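Local coordinates for protein putative amidohydrolase (Unidentified, PDB 3FEQ) that probably acts as a zinc-dependent prolidase of the amidohydrolase superfamily, hydrolysing dipeptides that end in proline, at residues 251-255 against 300-304. Sequence-based numbering, arbitrary orientation.
Sequences HGNLV and VQQKG. With ZN (zinc ion), chain V.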
loop_
_atom_site.group_PDB
_atom_site.type_symbol
_atom_site.label_atom_id
_atom_site.label_comp_id
_atom_site.label_asym_id
_atom_site.label_seq_id
_atom_site.Cartn_x
_atom_site.Cartn_y
_atom_site.Cartn_z
ATOM N N HIS C 251 -27.542 -21.969 -19.920
ATOM C CA HIS C 251 -28.728 -22.453 -19.199
ATOM C C HIS C 251 -30.017 -21.928 -19.808
ATOM O O HIS C 251 -30.594 -22.552 -20.703
ATOM C CB HIS C 251 -28.667 -22.087 -17.719
ATOM C CG HIS C 251 -27.308 -22.234 -17.119
ATOM N ND1 HIS C 251 -26.746 -23.461 -16.858
ATOM C CD2 HIS C 251 -26.391 -21.310 -16.755
ATOM C CE1 HIS C 251 -25.548 -23.287 -16.329
ATOM N NE2 HIS C 251 -25.307 -21.990 -16.258
ATOM N N GLY C 252 -30.464 -20.775 -19.331
ATOM C CA GLY C 252 -31.593 -20.084 -19.948
ATOM C C GLY C 252 -32.914 -20.765 -19.663
ATOM O O GLY C 252 -33.861 -20.636 -20.437
ATOM N N ASN C 253 -32.984 -21.452 -18.524
ATOM C CA ASN C 253 -34.094 -22.341 -18.195
ATOM C C ASN C 253 -35.430 -21.636 -18.070
ATOM O O ASN C 253 -36.475 -22.274 -18.184
ATOM C CB ASN C 253 -33.813 -23.080 -16.894
ATOM C CG ASN C 253 -32.620 -23.994 -16.990
ATOM O OD1 ASN C 253 -31.592 -23.642 -17.573
ATOM N ND2 ASN C 253 -32.738 -25.179 -16.402
ATOM N N LEU C 254 -35.401 -20.330 -17.810
ATOM C CA LEU C 254 -36.623 -19.590 -17.534
ATOM C C LEU C 254 -36.918 -18.492 -18.564
ATOM O O LEU C 254 -37.314 -17.384 -18.193
ATOM C CB LEU C 254 -36.601 -19.022 -16.106
ATOM C CG LEU C 254 -36.427 -20.013 -14.938
ATOM C CD1 LEU C 254 -36.666 -19.370 -13.586
ATOM C CD2 LEU C 254 -37.313 -21.239 -15.066
ATOM N N VAL C 255 -36.750 -18.802 -19.849
ATOM C CA VAL C 255 -37.149 -17.875 -20.918
ATOM C C VAL C 255 -38.653 -17.723 -21.013
ATOM O O VAL C 255 -39.395 -18.649 -20.683
ATOM C CB VAL C 255 -36.727 -18.379 -22.296
ATOM C CG1 VAL C 255 -35.613 -17.522 -22.877
ATOM C CG2 VAL C 255 -36.381 -19.852 -22.232
ATOM N N VAL C 300 -35.628 -24.829 -11.366
ATOM C CA VAL C 300 -35.095 -24.580 -12.705
ATOM C C VAL C 300 -35.247 -25.755 -13.656
ATOM O O VAL C 300 -35.317 -25.566 -14.869
ATOM C CB VAL C 300 -33.616 -24.138 -12.681
ATOM C CG1 VAL C 300 -33.520 -22.648 -12.823
ATOM C CG2 VAL C 300 -32.926 -24.599 -11.411
ATOM N N GLN C 301 -35.309 -26.964 -13.105
ATOM C CA GLN C 301 -35.400 -28.175 -13.916
ATOM C C GLN C 301 -36.802 -28.371 -14.467
ATOM O O GLN C 301 -36.983 -29.049 -15.479
ATOM C CB GLN C 301 -34.998 -29.393 -13.094
ATOM C CG GLN C 301 -35.566 -29.385 -11.690
ATOM C CD GLN C 301 -35.755 -30.772 -11.133
ATOM O OE1 GLN C 301 -36.467 -30.961 -10.148
ATOM N NE2 GLN C 301 -35.119 -31.759 -11.760
ATOM N N GLN C 302 -37.786 -27.796 -13.769
ATOM C CA GLN C 302 -39.189 -27.829 -14.182
ATOM C C GLN C 302 -39.308 -27.298 -15.597
ATOM O O GLN C 302 -39.510 -28.062 -16.549
ATOM C CB GLN C 302 -40.053 -26.961 -13.252
ATOM C CG GLN C 302 -39.773 -27.127 -11.764
ATOM C CD GLN C 302 -40.054 -28.526 -11.274
ATOM O OE1 GLN C 302 -41.207 -28.936 -11.177
ATOM N NE2 GLN C 302 -38.998 -29.270 -10.969
ATOM N N LYS C 303 -39.119 -25.987 -15.721
ATOM C CA LYS C 303 -39.224 -25.297 -17.000
ATOM C C LYS C 303 -38.113 -25.684 -17.974
ATOM O O LYS C 303 -38.121 -25.258 -19.130
ATOM C CB LYS C 303 -39.227 -23.784 -16.779
ATOM C CG LYS C 303 -40.582 -23.131 -16.969
ATOM C CD LYS C 303 -41.434 -23.185 -15.711
ATOM C CE LYS C 303 -42.837 -22.669 -15.996
ATOM N NZ LYS C 303 -43.625 -22.480 -14.753
ATOM N N GLY C 304 -37.173 -26.499 -17.508
ATOM C CA GLY C 304 -36.012 -26.865 -18.310
ATOM C C GLY C 304 -36.384 -27.506 -19.634
ATOM O O GLY C 304 -36.081 -26.970 -20.707
HETATM ZN ZN ZN V . -23.477 -20.996 -15.127
#
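Just past a zinc-binding histidine at the C-terminal end of a barrel strand, Asn253 donates a side-chain N-H to the carbonyl of Val300, in the segment leading into helix 302-314. The bond from Asn253 ND2 to Val300 O is 3.0 Å long and nearly straight at the hydrogen (169°). Val300 O lies almost in the plane of the Asn253 amide, whereas ND2 stands well above the plane of the Val300 carbonyl, 61° out of it. A chi1 of -64° sets CG of Asn253 opposite its own carbonyl carbon and directs the amide to Val300. Asn253 CB packs on the valine as well, 4.1 Å from Val300 CG1. Gly304 CA lies 4.1 Å from Asn253 ND2.

Strand 248-254 belongs to the parallel sheet of the amidohydrolase TIM barrel, in which metal ligands are carried at the C-terminal ends of strands. Two residues before Asn253, His251 NE2 binds a zinc ion at 2.4 Å, a site it shares with His231, while its ND1 is held by a hydrogen bond to Thr273 OG1. A type I turn from Gly252 to Val255 then takes the chain off the strand, and Tyr311, further along helix 302-314, hydrogen-bonds Gly252 O through its hydroxyl.

The rest of the contact is van der Waals packing. Leu254 and Lys303 cross at about a right angle, Leu254 CD2 resting 3.6 Å from Lys303 CB, and Lys303 CB also lies 3.4 Å from Asn253 O. Among the side-chain atoms of Lys303 it is CB that touches 251-255; the chain bends at chi2 and carries NZ away from that segment. Leu254 CG makes a more distant approach to Val300 CG1, and both residues also touch Ile204, while Tyr277 and Tyr233 each pack against Asn253 and Val300.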